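Local atomic coordinates of xylose isomerase domain protein TIM barrel (Planctomyces limnophilus, PDB entry 3TVA), a protein that binds a magnesium ion in a xylose isomerase-like TIM barrel and is probably an isomerase. Residues A[48-51]-A[52-56]; A[164-167]-A[168-171]; A[238-241]-A[242-246]. All coordinates share one frame; numbering follows the deposited sequence. Where two conformers were deposited one is given.

Contact 1. Residues A[48-51]-A[52-56]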
loop_
_atom_site.group_PDB
_atom_site.type_symbol
_atom_site.label_atom_id
_atom_site.label_comp_id
_atom_site.label_asym_id
_atom_site.label_seq_id
_atom_site.Cartn_x
_atom_site.Cartn_y
_atom_site.Cartn_z
ATOM N N ARG A 48 15.222 12.954 3.221
ATOM C CA ARG A 48 15.408 11.857 2.280
ATOM C C ARG A 48 16.837 11.531 1.809
ATOM O O ARG A 48 17.004 10.767 0.857
ATOM C CB ARG A 48 14.523 12.098 1.064
ATOM C CG ARG A 48 13.703 10.927 0.634
ATOM C CD ARG A 48 12.853 11.362 -0.559
ATOM N NE ARG A 48 11.471 11.588 -0.167
ATOM C CZ ARG A 48 10.607 12.329 -0.850
ATOM N NH1 ARG A 48 10.987 12.950 -1.960
ATOM N NH2 ARG A 48 9.363 12.449 -0.407
ATOM N N THR A 49 17.862 12.154 2.379
ATOM C CA THR A 49 19.211 11.946 1.853
ATOM C C THR A 49 19.796 10.584 2.223
ATOM O O THR A 49 19.228 9.848 3.024
ATOM C CB THR A 49 20.186 13.021 2.388
ATOM O OG1 THR A 49 20.390 12.819 3.794
ATOM C CG2 THR A 49 19.627 14.415 2.143
ATOM N N ARG A 50 20.981 10.295 1.697
ATOM C CA ARG A 50 21.668 9.059 2.005
ATOM C C ARG A 50 22.004 8.963 3.501
ATOM O O ARG A 50 21.918 7.897 4.097
ATOM C CB ARG A 50 22.947 8.957 1.182
ATOM C CG ARG A 50 23.618 7.603 1.295
ATOM C CD ARG A 50 24.951 7.585 0.552
ATOM N NE ARG A 50 25.507 6.239 0.482
ATOM C CZ ARG A 50 26.807 5.959 0.519
ATOM N NH1 ARG A 50 27.700 6.936 0.634
ATOM N NH2 ARG A 50 27.217 4.699 0.447
ATOM N N GLU A 51 22.371 10.092 4.094
ATOM C CA GLU A 51 22.733 10.128 5.507
ATOM C C GLU A 51 21.513 9.826 6.383
ATOM O O GLU A 51 21.637 9.133 7.393
ATOM C CB GLU A 51 23.369 11.475 5.873
ATOM C CG GLU A 51 24.703 11.749 5.168
ATOM C CD GLU A 51 24.576 12.011 3.649
ATOM O OE1 GLU A 51 25.465 11.546 2.895
ATOM O OE2 GLU A 51 23.605 12.680 3.207
ATOM N N HIS A 52 20.346 10.349 5.993
ATOM C CA HIS A 52 19.080 10.002 6.648
ATOM C C HIS A 52 18.692 8.536 6.456
ATOM O O HIS A 52 18.129 7.916 7.356
ATOM C CB HIS A 52 17.931 10.888 6.153
ATOM C CG HIS A 52 17.994 12.292 6.661
ATOM N ND1 HIS A 52 18.520 13.329 5.917
ATOM C CD2 HIS A 52 17.629 12.827 7.852
ATOM C CE1 HIS A 52 18.469 14.444 6.626
ATOM N NE2 HIS A 52 17.929 14.168 7.800
ATOM N N ALA A 53 18.974 7.986 5.279
ATOM C CA ALA A 53 18.607 6.605 5.014
ATOM C C ALA A 53 19.433 5.695 5.902
ATOM O O ALA A 53 18.938 4.691 6.420
ATOM C CB ALA A 53 18.827 6.250 3.549
ATOM N N GLN A 54 20.696 6.046 6.071
ATOM C CA GLN A 54 21.592 5.212 6.859
ATOM C C GLN A 54 21.229 5.265 8.342
ATOM O O GLN A 54 21.299 4.255 9.031
ATOM C CB GLN A 54 23.056 5.598 6.601
ATOM C CG GLN A 54 23.491 5.170 5.187
ATOM C CD GLN A 54 24.864 5.666 4.778
ATOM O OE1 GLN A 54 25.230 6.818 5.026
ATOM N NE2 GLN A 54 25.630 4.794 4.127
ATOM N N ALA A 55 20.823 6.438 8.821
ATOM C CA ALA A 55 20.345 6.560 10.194
ATOM C C ALA A 55 19.062 5.739 10.386
ATOM O O ALA A 55 18.905 5.056 11.395
ATOM C CB ALA A 55 20.120 8.027 10.572
ATOM N N PHE A 56 18.153 5.798 9.422
ATOM C CA PHE A 56 16.886 5.076 9.557
ATOM C C PHE A 56 17.092 3.546 9.542
ATOM O O PHE A 56 16.463 2.814 10.322
ATOM C CB PHE A 56 15.877 5.509 8.484
ATOM C CG PHE A 56 14.557 4.775 8.562
ATOM C CD1 PHE A 56 13.669 5.021 9.609
ATOM C CD2 PHE A 56 14.211 3.833 7.599
ATOM C CE1 PHE A 56 12.451 4.340 9.689
ATOM C CE2 PHE A 56 12.996 3.152 7.667
ATOM C CZ PHE A 56 12.119 3.402 8.712
HETATM O O HOH W 1 26.763 8.939 3.168
#
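Thr49 is the N-cap of helix 50-62, the helix between barrel strands 37-41 and 66-71, and it meets His52 in the first turn. Thr49 OG1 lies 2.9 Å from His52 ND1, close to the ring plane at its edge, in a hydrogen bond either partner could donate. The ring gets there because His52 CG stands beside its own backbone N (chi1 -73°), which turns the imidazole back over the start of the helix. Ala53 N closes the turn on Thr49 O at 2.9 Å, while the Ala53 methyl packs on helix 97-114. On the outer side, Gln54 NE2 sits over one face of the Arg50 guanidinium, 3.9 Å from Arg50 NE, with amide and guanidinium planes 29° apart. A water bridges the Glu51 carboxylate and the Gln54 amide, donating to Glu51 OE1 at 2.9 Å and to Gln54 OE1 at 3.2 Å. With a leucine in place of His52, the Thr49 hydroxyl would probably lose its ring nitrogen partner and be freer to turn. Since Thr49 OG1 and His52 ND1 can each donate or accept, this side-chain bond could persist if the histidine changed its protonation.

Contact 2. Residues A[164-167]-A[168-171]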
loop_
_atom_site.group_PDB
_atom_site.type_symbol
_atom_site.label_atom_id
_atom_site.label_comp_id
_atom_site.label_asym_id
_atom_site.label_seq_id
_atom_site.Cartn_x
_atom_site.Cartn_y
_atom_site.Cartn_z
ATOM N N ALA A 164 -10.739 -4.766 -10.980
ATOM C CA ALA A 164 -9.639 -5.719 -11.140
ATOM C C ALA A 164 -9.298 -5.935 -12.622
ATOM O O ALA A 164 -8.134 -6.055 -12.981
ATOM C CB ALA A 164 -9.969 -7.062 -10.451
ATOM N N ASP A 165 -10.314 -5.963 -13.482
ATOM C CA ASP A 165 -10.088 -6.144 -14.915
ATOM C C ASP A 165 -9.232 -5.012 -15.535
ATOM O O ASP A 165 -8.314 -5.279 -16.319
ATOM C CB ASP A 165 -11.424 -6.268 -15.666
ATOM C CG ASP A 165 -12.126 -7.619 -15.421
ATOM O OD1 ASP A 165 -11.462 -8.603 -15.016
ATOM O OD2 ASP A 165 -13.352 -7.695 -15.643
ATOM N N HIS A 166 -9.540 -3.765 -15.171
ATOM C CA HIS A 166 -8.846 -2.578 -15.688
ATOM C C HIS A 166 -7.398 -2.585 -15.199
ATOM O O HIS A 166 -6.470 -2.305 -15.954
ATOM C CB HIS A 166 -9.576 -1.313 -15.202
ATOM C CG HIS A 166 -9.177 -0.042 -15.897
ATOM N ND1 HIS A 166 -8.519 -0.013 -17.109
ATOM C CD2 HIS A 166 -9.365 1.254 -15.545
ATOM C CE1 HIS A 166 -8.316 1.245 -17.469
ATOM N NE2 HIS A 166 -8.814 2.031 -16.533
ATOM N N LEU A 167 -7.213 -2.923 -13.926
ATOM C CA LEU A 167 -5.884 -3.015 -13.331
ATOM C C LEU A 167 -5.026 -4.089 -14.017
ATOM O O LEU A 167 -3.847 -3.876 -14.299
ATOM C CB LEU A 167 -5.995 -3.329 -11.840
ATOM C CG LEU A 167 -4.668 -3.552 -11.101
ATOM C CD1 LEU A 167 -3.775 -2.318 -11.163
ATOM C CD2 LEU A 167 -4.938 -3.938 -9.652
ATOM N N LEU A 168 -5.619 -5.244 -14.278
ATOM C CA LEU A 168 -4.919 -6.304 -14.992
ATOM C C LEU A 168 -4.495 -5.834 -16.391
ATOM O O LEU A 168 -3.385 -6.115 -16.858
ATOM C CB LEU A 168 -5.821 -7.531 -15.138
ATOM C CG LEU A 168 -6.000 -8.461 -13.936
ATOM C CD1 LEU A 168 -7.174 -9.425 -14.185
ATOM C CD2 LEU A 168 -4.716 -9.240 -13.662
ATOM N N GLU A 169 -5.403 -5.141 -17.065
ATOM C CA GLU A 169 -5.129 -4.604 -18.379
ATOM C C GLU A 169 -3.917 -3.645 -18.332
ATOM O O GLU A 169 -3.038 -3.695 -19.197
ATOM C CB GLU A 169 -6.369 -3.874 -18.903
ATOM C CG GLU A 169 -6.252 -3.455 -20.356
ATOM C CD GLU A 169 -7.377 -2.533 -20.816
ATOM O OE1 GLU A 169 -8.110 -1.981 -19.961
ATOM O OE2 GLU A 169 -7.524 -2.362 -22.044
ATOM N N PHE A 170 -3.867 -2.797 -17.306
ATOM C CA PHE A 170 -2.785 -1.815 -17.168
ATOM C C PHE A 170 -1.477 -2.534 -16.926
ATOM O O PHE A 170 -0.457 -2.228 -17.552
ATOM C CB PHE A 170 -3.071 -0.840 -16.011
ATOM C CG PHE A 170 -1.981 0.171 -15.777
ATOM C CD1 PHE A 170 -1.717 1.159 -16.718
ATOM C CD2 PHE A 170 -1.236 0.150 -14.599
ATOM C CE1 PHE A 170 -0.717 2.111 -16.508
ATOM C CE2 PHE A 170 -0.238 1.091 -14.372
ATOM C CZ PHE A 170 0.027 2.076 -15.329
ATOM N N ILE A 171 -1.508 -3.489 -16.002
ATOM C CA ILE A 171 -0.310 -4.250 -15.667
ATOM C C ILE A 171 0.209 -5.003 -16.885
ATOM O O ILE A 171 1.416 -5.073 -17.123
ATOM C CB ILE A 171 -0.590 -5.225 -14.507
ATOM C CG1 ILE A 171 -0.727 -4.438 -13.190
ATOM C CG2 ILE A 171 0.487 -6.303 -14.414
ATOM C CD1 ILE A 171 -1.169 -5.295 -12.013
#
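Leu167 and Ile171 meet one turn apart on helix 164-174, the crossover helix of the beta-alpha-beta unit that runs from barrel strand 154-158 to strand 179-183. The backbone bonds are those of a regular alpha-helix: Leu168, Glu169, Phe170 and Ile171 each give their N-H to the carbonyl four residues earlier. The straightest is Ile171 N to Leu167 O, 2.9 Å with an angle of 168° at the hydrogen.

The apolar part faces the barrel. Leu167 CG and Ile171 CD1 come within 4.0 Å, the two side chains crossing at a slant, and both rest on Ile181 of strand 179-183. Ile171 CG1 lies beside its own backbone N (chi1 -73°), so the branch runs back toward Leu167. Leu168 packs on Val203 of helix 196-203 and, like Ile171, touches Tyr206, and Phe170 packs against helix 132-149. The Leu167 side chain is about 9 Å from that of Glu158, a magnesium ligand, and about 13 Å from the ion, so this packing is near the site without touching it.

The polar part is slight, and tentative because His166 was deposited in two conformers. Its firmer partner is Val126 O, reached by NE2, while Glu169 OE2 bonds to Ser129 OG. Glu169 OE1 lies at the edge of the His166 ring, near its plane, and accepts a weak bond of 3.5 Å from His166 ND1, with ring and carboxylate planes 56° apart.

Contact 3. Residues A[238-241]-A[242-246]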
loop_
_atom_site.group_PDB
_atom_site.type_symbol
_atom_site.label_atom_id
_atom_site.label_comp_id
_atom_site.label_asym_id
_atom_site.label_seq_id
_atom_site.Cartn_x
_atom_site.Cartn_y
_atom_site.Cartn_z
ATOM N N VAL A 238 -14.956 -6.535 4.932
ATOM C CA VAL A 238 -13.978 -7.321 4.192
ATOM C C VAL A 238 -14.131 -8.832 4.423
ATOM O O VAL A 238 -14.081 -9.584 3.455
ATOM C CB VAL A 238 -12.504 -6.887 4.440
ATOM C CG1 VAL A 238 -11.539 -7.896 3.800
ATOM C CG2 VAL A 238 -12.254 -5.505 3.878
ATOM N N GLY A 239 -14.460 -9.291 5.631
ATOM C CA GLY A 239 -14.279 -10.721 5.886
ATOM C C GLY A 239 -12.837 -11.184 6.086
ATOM O O GLY A 239 -12.242 -11.798 5.188
HETATM N N MSE A 240 -12.232 -10.779 7.203
HETATM C CA MSE A 240 -10.826 -11.079 7.475
HETATM C C MSE A 240 -10.463 -12.558 7.311
HETATM O O MSE A 240 -9.425 -12.887 6.739
HETATM C CB MSE A 240 -10.425 -10.574 8.862
HETATM C CG MSE A 240 -8.967 -10.105 8.974
HETATM SE SE MSE A 240 -8.319 -8.865 7.572
HETATM C CE MSE A 240 -9.864 -7.673 7.404
ATOM N N GLU A 241 -11.314 -13.449 7.801
ATOM C CA GLU A 241 -11.063 -14.875 7.621
ATOM C C GLU A 241 -11.160 -15.270 6.142
ATOM O O GLU A 241 -10.332 -16.037 5.640
ATOM C CB GLU A 241 -11.981 -15.743 8.507
ATOM C CG GLU A 241 -11.687 -17.209 8.346
ATOM C CD GLU A 241 -11.993 -18.024 9.587
ATOM O OE1 GLU A 241 -11.510 -19.179 9.652
ATOM O OE2 GLU A 241 -12.711 -17.521 10.486
ATOM N N ALA A 242 -12.147 -14.722 5.435
ATOM C CA ALA A 242 -12.267 -14.949 3.992
ATOM C C ALA A 242 -11.038 -14.448 3.213
ATOM O O ALA A 242 -10.551 -15.108 2.292
ATOM C CB ALA A 242 -13.546 -14.303 3.459
ATOM N N TYR A 243 -10.538 -13.280 3.605
ATOM C CA TYR A 243 -9.377 -12.660 2.976
ATOM C C TYR A 243 -8.107 -13.493 3.198
ATOM O O TYR A 243 -7.399 -13.821 2.247
ATOM C CB TYR A 243 -9.206 -11.253 3.569
ATOM C CG TYR A 243 -8.034 -10.415 3.087
ATOM C CD1 TYR A 243 -7.707 -10.328 1.743
ATOM C CD2 TYR A 243 -7.288 -9.660 3.993
ATOM C CE1 TYR A 243 -6.640 -9.533 1.312
ATOM C CE2 TYR A 243 -6.225 -8.864 3.575
ATOM C CZ TYR A 243 -5.910 -8.800 2.231
ATOM O OH TYR A 243 -4.864 -7.989 1.806
ATOM N N LEU A 244 -7.824 -13.826 4.458
ATOM C CA LEU A 244 -6.646 -14.615 4.791
ATOM C C LEU A 244 -6.674 -16.047 4.225
ATOM O O LEU A 244 -5.642 -16.553 3.793
ATOM C CB LEU A 244 -6.405 -14.641 6.295
ATOM C CG LEU A 244 -5.429 -13.584 6.833
ATOM C CD1 LEU A 244 -5.883 -12.212 6.447
ATOM C CD2 LEU A 244 -5.260 -13.688 8.363
ATOM N N THR A 245 -7.844 -16.676 4.228
ATOM C CA THR A 245 -7.947 -18.034 3.719
ATOM C C THR A 245 -7.725 -18.031 2.204
ATOM O O THR A 245 -7.110 -18.942 1.661
ATOM C CB THR A 245 -9.299 -18.690 4.100
ATOM O OG1 THR A 245 -9.587 -18.433 5.488
ATOM C CG2 THR A 245 -9.248 -20.176 3.880
ATOM N N THR A 246 -8.197 -16.986 1.530
ATOM C CA THR A 246 -7.950 -16.824 0.097
ATOM C C THR A 246 -6.468 -16.512 -0.197
ATOM O O THR A 246 -5.891 -17.052 -1.143
ATOM C CB THR A 246 -8.851 -15.741 -0.529
ATOM O OG1 THR A 246 -10.221 -16.057 -0.267
ATOM C CG2 THR A 246 -8.636 -15.666 -2.027
HETATM O O HOH W 2 -10.428 -20.684 7.832
#
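Met240, a selenomethionine in this crystal, lies alongside Tyr243 on the packed side of the first turn of helix 240-249. Its SE reaches the ring edge, 3.8 Å from Tyr243 CD2 and 80° off the ring normal. This is an edge-on Met-aromatic contact, although Met240 was modelled in two conformers and the fit holds for the one given. Tyr243 CG stands opposite its backbone N (chi1 179°), which carries the ring alongside the selenium. Val238 CG1 adds an apolar touch at 4.1 Å from Tyr243 CB, and Leu244 turns toward helix 266-287, where it meets Leu280, Leu283 and Ile287. Thr246, also buried, touches Ile197 and Leu200 of helix 196-203; its OG1 meets Ala242 O at 2.7 Å, and its N-H joins from the other face of that carbonyl.

Gly239 is the N-cap, and Tyr243 N bonds to its carbonyl O at 2.8 Å. At the positive phi of Gly239 a side chain would press on the Val238 carbonyl O and crowd the Ala242 methyl, which leaves room for glycine alone. The helix belongs to the TIM barrel, after the short strand 229-231 and before barrel strand 256-258. Tyr243 OH bonds to the backbone O of His211, a magnesium ligand, and may thus help place that histidine from the second shell.

The other side of the turn, with Glu241, Ala242 and Thr245, is looser and faces solvent. Thr245 N donates to Glu241 O at 2.9 Å, and Thr245 OG1 comes to the opposite face of that carbonyl; the modelled separation is unusually short and, with two conformers of Thr245, doubtful. Glu241 stretches out to a salt bridge with Lys286, and a water donates to Glu241 OE1 at 2.6 Å.

In the fold
All three contacts are first or early turns of helices on the outside of one barrel, each with one face packed inward and another toward solvent, but none shares a helix. Contact 3 has the most buried residues, half of those that touch, and is the nearest to the magnesium. Contact 2 is intermediate, its Leu167 and Ile171 packed on strand 179-183. Contact 1 lies away from the metal, its centre about 35 Å from that of contact 2 and 37 Å from that of contact 3. The chemistry follows: mostly polar capping and water in contact 1, aliphatic packing in contact 2, aromatic-selenium packing plus threonine-to-carbonyl bonds in contact 3.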